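Local coordinates for protein haloacid dehalogenase-like hydrolase (Klebsiella pneumoniae subsp. pneumoniae, PDB 3PGV) that probably acts as a magnesium-dependent phosphatase of the Cof family within the HAD-like hydrolase superfamily, and holds a calcium ion in this crystal, at residues Arg63-Ile66 / Asp67-Gln70; Met81-Asn85 / Gly86-His90; Leu221-Thr224 / Leu225-Ile229. All blocks are in the same frame, centred on the assembly; numbering follows the deposited sequence.

Overall arrangement
Contacts 1 and 2 lie side by side, their centres about 10 Å apart, and bring together the turn after strand 56-60 and the hairpin of strands 80-83 and 88-90. They touch directly: Arg63 O probably accepts a bond from Ser84 N, and the Tyr65 ring stacks on His90. Contact 2 is wholly buried and mixes sheet pairing with a bridging water; contact 1, partly buried, adds an arginine that also pairs with the calcium ligand Asp29. Contact 3 is a surface turn on the same eight-stranded sheet as contact 2, about 17 Å from it between centres. There an aspartate takes a backbone N-H and, weakly, a hydroxyl, far from the calcium.

Contact 1. Residues Arg63-Ile66 / Asp67-Gln70; sequences RHYI and DVGQ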
loop_
_atom_site.group_PDB
_atom_site.type_symbol
_atom_site.label_atom_id
_atom_site.label_comp_id
_atom_site.label_asym_id
_atom_site.label_seq_id
_atom_site.Cartn_x
_atom_site.Cartn_y
_atom_site.Cartn_z
ATOM N N ARG A 63 2.543 2.565 2.899
ATOM C CA ARG A 63 3.460 3.510 3.529
ATOM C C ARG A 63 3.524 4.830 2.790
ATOM O O ARG A 63 3.294 4.874 1.583
ATOM C CB ARG A 63 4.867 2.926 3.611
ATOM C CG ARG A 63 5.040 1.754 4.569
ATOM C CD ARG A 63 6.514 1.513 4.746
ATOM N NE ARG A 63 6.821 0.262 5.420
ATOM C CZ ARG A 63 8.047 -0.072 5.816
ATOM N NH1 ARG A 63 9.062 0.765 5.632
ATOM N NH2 ARG A 63 8.263 -1.238 6.418
ATOM N N HIS A 64 3.917 5.906 3.502
ATOM C CA HIS A 64 4.200 7.197 2.875
ATOM C C HIS A 64 5.548 7.058 2.150
ATOM O O HIS A 64 6.387 6.253 2.572
ATOM C CB HIS A 64 4.309 8.285 3.952
ATOM C CG HIS A 64 4.346 9.680 3.414
ATOM N ND1 HIS A 64 5.488 10.197 2.837
ATOM C CD2 HIS A 64 3.406 10.653 3.473
ATOM C CE1 HIS A 64 5.191 11.444 2.509
ATOM N NE2 HIS A 64 3.951 11.765 2.885
ATOM N N TYR A 65 5.761 7.831 1.090
ATOM C CA TYR A 65 7.004 7.783 0.318
ATOM C C TYR A 65 8.259 8.021 1.193
ATOM O O TYR A 65 9.241 7.297 1.060
ATOM C CB TYR A 65 6.954 8.763 -0.864
ATOM C CG TYR A 65 8.110 8.603 -1.821
ATOM C CD1 TYR A 65 8.206 7.488 -2.651
ATOM C CD2 TYR A 65 9.073 9.602 -1.958
ATOM C CE1 TYR A 65 9.288 7.318 -3.514
ATOM C CE2 TYR A 65 10.154 9.450 -2.828
ATOM C CZ TYR A 65 10.254 8.307 -3.610
ATOM O OH TYR A 65 11.301 8.159 -4.489
ATOM N N ILE A 66 8.181 8.961 2.148
ATOM C CA ILE A 66 9.290 9.240 3.061
ATOM C C ILE A 66 9.633 8.000 3.887
ATOM O O ILE A 66 10.810 7.745 4.167
ATOM C CB ILE A 66 8.971 10.473 3.959
ATOM C CG1 ILE A 66 8.805 11.747 3.103
ATOM C CG2 ILE A 66 10.058 10.669 5.054
ATOM C CD1 ILE A 66 8.182 12.936 3.856
ATOM N N ASP A 67 8.603 7.188 4.207
ATOM C CA ASP A 67 8.718 5.985 5.034
ATOM C C ASP A 67 9.264 4.749 4.246
ATOM O O ASP A 67 9.475 3.701 4.839
ATOM C CB ASP A 67 7.354 5.665 5.669
ATOM C CG ASP A 67 7.402 5.280 7.132
ATOM O OD1 ASP A 67 8.499 4.920 7.618
ATOM O OD2 ASP A 67 6.338 5.286 7.778
ATOM N N VAL A 68 9.499 4.886 2.933
ATOM C CA VAL A 68 10.085 3.787 2.136
ATOM C C VAL A 68 11.488 4.143 1.643
ATOM O O VAL A 68 12.048 3.430 0.807
ATOM C CB VAL A 68 9.167 3.291 0.970
ATOM C CG1 VAL A 68 7.901 2.670 1.506
ATOM C CG2 VAL A 68 8.853 4.407 -0.008
ATOM N N GLY A 69 12.043 5.233 2.180
ATOM C CA GLY A 69 13.364 5.733 1.813
ATOM C C GLY A 69 14.473 4.712 1.938
ATOM O O GLY A 69 15.240 4.509 0.992
ATOM N N GLN A 70 14.560 4.044 3.097
ATOM C CA GLN A 70 15.609 3.056 3.325
ATOM C C GLN A 70 15.416 1.818 2.429
ATOM O O GLN A 70 16.401 1.254 1.945
ATOM C CB GLN A 70 15.699 2.668 4.811
ATOM C CG GLN A 70 17.034 2.013 5.172
ATOM C CD GLN A 70 17.074 1.458 6.583
ATOM O OE1 GLN A 70 16.077 1.461 7.322
ATOM N NE2 GLN A 70 18.219 0.913 6.959
HETATM O O HOH W 1 4.068 5.440 6.225
#
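Arg63 runs alongside the turn that starts helix 69-75 and gives NH1 to Asp67 O at 3.1 Å (151° at the hydrogen), with the oxygen at the edge of the guanidinium and near its plane. The chain is extended from CG to NE (chi2 -168°), which carries the charged end past Val68: Arg63 CB lies 3.7 Å from Val68 CG1, and Arg63 CD meets the same methyl. NH2 makes a salt bridge to Asp29, a calcium ligand, so the guanidinium ties the helix start to the metal site. Behind this first shell the backbone coils tightly. Val68 N, at the N-cap position, bonds Tyr65 O at 3.1 Å from above the carbonyl plane, while the bonds from Asp67 N to His64 O and from Gly69 N to Ile66 O are weak. Val68 CG2 is pressed to 3.1 Å from Tyr65 O. The His64 imidazole holds the turn from its flank: ND1 accepts Ile66 N at 3.0 Å in the ring plane (164° at the hydrogen), and NE2 bonds Glu127 O, a pattern consistent with a proton on NE2. A water accepts from His64 N and donates to Asp67 OD2, 2.8 Å from each. Tyr65 and Val68 lean on Met81 and Thr83 of strand 80-83, Arg72 of helix 69-75 makes a cation-pi contact with the Tyr65 ring, and His64 packs against Tyr125 of strand 121-126.

Contact 2. Residues Met81-Asn85 / Gly86-His90; sequences MITSN and GARVH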
loop_
_atom_site.group_PDB
_atom_site.type_symbol
_atom_site.label_atom_id
_atom_site.label_comp_id
_atom_site.label_asym_id
_atom_site.label_seq_id
_atom_site.Cartn_x
_atom_site.Cartn_y
_atom_site.Cartn_z
HETATM N N MSE A 81 7.593 3.546 -7.741
HETATM C CA MSE A 81 7.189 3.346 -6.356
HETATM C C MSE A 81 5.761 3.842 -6.143
HETATM O O MSE A 81 5.487 5.036 -6.315
HETATM C CB MSE A 81 8.169 4.080 -5.415
HETATM C CG MSE A 81 7.931 3.803 -3.938
HETATM SE SE MSE A 81 8.295 1.939 -3.411
HETATM C CE MSE A 81 10.089 1.754 -4.139
ATOM N N ILE A 82 4.837 2.915 -5.813
ATOM C CA ILE A 82 3.449 3.249 -5.480
ATOM C C ILE A 82 3.355 3.367 -3.971
ATOM O O ILE A 82 3.652 2.400 -3.270
ATOM C CB ILE A 82 2.473 2.159 -6.018
ATOM C CG1 ILE A 82 2.479 2.099 -7.551
ATOM C CG2 ILE A 82 1.059 2.355 -5.466
ATOM C CD1 ILE A 82 1.729 0.902 -8.114
ATOM N N THR A 83 2.994 4.559 -3.455
ATOM C CA THR A 83 2.843 4.751 -2.004
ATOM C C THR A 83 1.429 5.237 -1.650
ATOM O O THR A 83 0.626 5.487 -2.549
ATOM C CB THR A 83 3.935 5.666 -1.451
ATOM O OG1 THR A 83 3.834 6.953 -2.070
ATOM C CG2 THR A 83 5.340 5.078 -1.622
ATOM N N SER A 84 1.114 5.317 -0.338
ATOM C CA SER A 84 -0.225 5.700 0.162
ATOM C C SER A 84 -1.353 4.946 -0.580
ATOM O O SER A 84 -2.390 5.531 -0.910
ATOM C CB SER A 84 -0.429 7.215 0.090
ATOM O OG SER A 84 0.395 7.897 1.021
ATOM N N ASN A 85 -1.127 3.631 -0.838
ATOM C CA ASN A 85 -2.089 2.723 -1.484
ATOM C C ASN A 85 -2.535 3.196 -2.851
ATOM O O ASN A 85 -3.689 3.030 -3.207
ATOM C CB ASN A 85 -3.287 2.463 -0.577
ATOM C CG ASN A 85 -2.928 1.739 0.677
ATOM O OD1 ASN A 85 -2.360 0.652 0.648
ATOM N ND2 ASN A 85 -3.332 2.280 1.799
ATOM N N GLY A 86 -1.608 3.766 -3.621
ATOM C CA GLY A 86 -1.897 4.214 -4.982
ATOM C C GLY A 86 -2.215 5.687 -5.122
ATOM O O GLY A 86 -2.426 6.159 -6.231
ATOM N N ALA A 87 -2.259 6.433 -4.006
ATOM C CA ALA A 87 -2.537 7.873 -4.069
ATOM C C ALA A 87 -1.339 8.631 -4.645
ATOM O O ALA A 87 -1.502 9.723 -5.177
ATOM C CB ALA A 87 -2.888 8.403 -2.691
ATOM N N ARG A 88 -0.133 8.018 -4.583
ATOM C CA ARG A 88 1.084 8.626 -5.101
ATOM C C ARG A 88 1.866 7.627 -5.955
ATOM O O ARG A 88 1.912 6.436 -5.638
ATOM C CB ARG A 88 1.996 9.107 -3.934
ATOM C CG ARG A 88 1.404 10.202 -3.033
ATOM C CD ARG A 88 1.386 11.545 -3.711
ATOM N NE ARG A 88 1.085 12.636 -2.778
ATOM C CZ ARG A 88 -0.148 13.019 -2.452
ATOM N NH1 ARG A 88 -1.202 12.366 -2.932
ATOM N NH2 ARG A 88 -0.337 14.035 -1.622
ATOM N N VAL A 89 2.544 8.123 -6.984
ATOM C CA VAL A 89 3.516 7.351 -7.749
ATOM C C VAL A 89 4.770 8.204 -7.953
ATOM O O VAL A 89 4.665 9.395 -8.265
ATOM C CB VAL A 89 2.954 6.800 -9.096
ATOM C CG1 VAL A 89 4.080 6.433 -10.058
ATOM C CG2 VAL A 89 2.046 5.605 -8.861
ATOM N N HIS A 90 5.944 7.622 -7.692
ATOM C CA HIS A 90 7.218 8.278 -7.934
ATOM C C HIS A 90 8.023 7.443 -8.883
ATOM O O HIS A 90 7.933 6.221 -8.844
ATOM C CB HIS A 90 7.995 8.455 -6.627
ATOM C CG HIS A 90 7.455 9.520 -5.728
ATOM N ND1 HIS A 90 6.296 9.327 -5.000
ATOM C CD2 HIS A 90 8.014 10.699 -5.355
ATOM C CE1 HIS A 90 6.152 10.412 -4.251
ATOM N NE2 HIS A 90 7.161 11.267 -4.430
HETATM O O HOH W 2 4.732 7.053 -4.523
#
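Strands 81-83 and 88-90 run antiparallel at 158°, with Met81 and His90 a hydrogen-bonded pair (Met81 N to His90 O 2.9 Å, returned by His90 N to Met81 O), Ile82 and Val89 a non-hydrogen-bonded pair, and Thr83 and Arg88 the second hydrogen-bonded pair, Thr83 N to Arg88 O, its return bond weak. Near the bend, Ala87 and Arg88 both face Thr83 in a classic beta bulge. Thr83 O takes Gly86 N at 3.0 Å from above its carbonyl plane and, more weakly, Arg88 N; Ala87 N closes the turn on Ser84 O. Gly86 has a phi of 97°, a backbone shape that favours glycine, and its CA nestles 3.5 Å from Ile82 CG2. On the same face Ile82 and Val89 lie side by side, Ile82 CG1 to Val89 CG2 3.8 Å, beneath Ala213 and Val217 of helix 210-220. The face of Met81, Thr83, Arg88 and His90 is mixed: selenomethionine Met81 packs on Tyr65, beside polar groups. Thr83 OG1, set between its backbone N and carbonyl carbon (chi1 61°), sits 3.4 Å from Arg88 CB and holds a water at 2.6 Å. That water also donates to Met81 O and meets His90 ND1 at the ring edge, 2.8 Å away and in the ring plane, so one water bridges three groups on that face. Arg88 bonds Asn101 through NH1; NH2 forms a long, weak ion pair with Glu127. Asn85, at the bend, bonds Asn236 through OD1, and its side chain is about 8 Å from the calcium ion. Apolar pairing seats one side of the hairpin on a helix, whereas on the other the water and the Tyr65 stack probably limit rotation of the His90 ring.

Contact 3. Residues Leu221-Thr224 / Leu225-Ile229; sequences LGYT and LSDCI
Asp227 folds back on Thr224, its OD2 taking Thr224 N at 2.9 Å in a nearly straight bond (165° at the hydrogen), on the anti side of the carboxylate. The return bond, Asp227 N to Thr224 O at 3.0 Å, arrives from above the carbonyl plane and closes the 3-10 turn of 225-227. Tyr223 backs this tight pair: Asp227 OD2 is 3.3 Å from Tyr223 CB and 3.5 Å from Tyr223 CD1 at the ring edge, with ring and carboxylate planes 74° apart. Asp227 CG is anti to its own carbonyl carbon (chi1 -61°), which swings the carboxylate toward Tyr223 and Thr224. The turn follows the Schellman motif at Gly222 that ends helix 210-220, and delivers the chain into strand 228-232 of the central sheet, between strands 23-27 and 246-249. The outer side is looser. Thr224 and Ser226 are exposed; Ser226 N reaches Thr224 OG1 only weakly at 3.4 Å, in the manner of an ST turn, and the bond from that hydroxyl to Asp227 OD2 is equally weak. Inward, buried Cys228 packs on Leu214 and Ala218 of the helix, and the Tyr223 side chain touches Val23 and Asn56.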
loop_
_atom_site.group_PDB
_atom_site.type_symbol
_atom_site.label_atom_id
_atom_site.label_comp_id
_atom_site.label_asym_id
_atom_site.label_seq_id
_atom_site.Cartn_x
_atom_site.Cartn_y
_atom_site.Cartn_z
ATOM N N LEU A 221 5.090 2.268 -18.528
ATOM C CA LEU A 221 6.150 1.366 -18.971
ATOM C C LEU A 221 5.887 0.808 -20.369
ATOM O O LEU A 221 6.738 0.104 -20.921
ATOM C CB LEU A 221 6.326 0.211 -17.964
ATOM C CG LEU A 221 6.957 0.583 -16.631
ATOM C CD1 LEU A 221 6.786 -0.550 -15.606
ATOM C CD2 LEU A 221 8.457 0.947 -16.808
ATOM N N GLY A 222 4.714 1.113 -20.920
ATOM C CA GLY A 222 4.313 0.644 -22.247
ATOM C C GLY A 222 3.676 -0.735 -22.230
ATOM O O GLY A 222 3.695 -1.442 -23.242
ATOM N N TYR A 223 3.083 -1.118 -21.082
ATOM C CA TYR A 223 2.445 -2.427 -20.906
ATOM C C TYR A 223 1.000 -2.282 -20.412
ATOM O O TYR A 223 0.505 -1.166 -20.261
ATOM C CB TYR A 223 3.266 -3.302 -19.920
ATOM C CG TYR A 223 4.664 -3.608 -20.405
ATOM C CD1 TYR A 223 4.883 -4.507 -21.447
ATOM C CD2 TYR A 223 5.775 -3.005 -19.820
ATOM C CE1 TYR A 223 6.170 -4.764 -21.925
ATOM C CE2 TYR A 223 7.070 -3.273 -20.273
ATOM C CZ TYR A 223 7.262 -4.153 -21.328
ATOM O OH TYR A 223 8.536 -4.425 -21.767
ATOM N N THR A 224 0.323 -3.416 -20.174
ATOM C CA THR A 224 -1.036 -3.435 -19.637
ATOM C C THR A 224 -1.057 -4.289 -18.365
ATOM O O THR A 224 -0.033 -4.880 -18.007
ATOM C CB THR A 224 -2.029 -3.987 -20.687
ATOM O OG1 THR A 224 -1.759 -5.371 -20.913
ATOM C CG2 THR A 224 -1.985 -3.220 -22.003
ATOM N N LEU A 225 -2.236 -4.405 -17.718
ATOM C CA LEU A 225 -2.416 -5.246 -16.534
ATOM C C LEU A 225 -2.107 -6.716 -16.836
ATOM O O LEU A 225 -1.566 -7.417 -15.982
ATOM C CB LEU A 225 -3.846 -5.099 -15.989
ATOM C CG LEU A 225 -4.121 -3.819 -15.189
ATOM C CD1 LEU A 225 -5.603 -3.579 -15.045
ATOM C CD2 LEU A 225 -3.443 -3.873 -13.794
ATOM N N SER A 226 -2.375 -7.155 -18.080
ATOM C CA SER A 226 -2.128 -8.538 -18.523
ATOM C C SER A 226 -0.640 -8.891 -18.459
ATOM O O SER A 226 -0.286 -10.074 -18.392
ATOM C CB SER A 226 -2.638 -8.736 -19.952
ATOM O OG SER A 226 -3.998 -8.357 -20.075
ATOM N N ASP A 227 0.234 -7.866 -18.519
ATOM C CA ASP A 227 1.687 -8.051 -18.484
ATOM C C ASP A 227 2.200 -8.078 -17.061
ATOM O O ASP A 227 3.417 -8.171 -16.840
ATOM C CB ASP A 227 2.381 -6.932 -19.275
ATOM C CG ASP A 227 1.998 -6.907 -20.736
ATOM O OD1 ASP A 227 2.119 -7.961 -21.399
ATOM O OD2 ASP A 227 1.599 -5.832 -21.224
ATOM N N CYS A 228 1.278 -8.007 -16.083
ATOM C CA CYS A 228 1.651 -7.925 -14.679
ATOM C C CYS A 228 1.414 -9.179 -13.907
ATOM O O CYS A 228 0.345 -9.783 -14.002
ATOM C CB CYS A 228 0.978 -6.731 -14.010
ATOM S SG CYS A 228 1.332 -5.146 -14.798
ATOM N N ILE A 229 2.372 -9.519 -13.048
ATOM C CA ILE A 229 2.205 -10.502 -11.987
ATOM C C ILE A 229 2.331 -9.751 -10.659
ATOM O O ILE A 229 3.253 -8.942 -10.501
ATOM C CB ILE A 229 3.203 -11.699 -12.103
ATOM C CG1 ILE A 229 2.978 -12.719 -10.943
ATOM C CG2 ILE A 229 4.674 -11.210 -12.164
ATOM C CD1 ILE A 229 3.742 -14.042 -11.064
#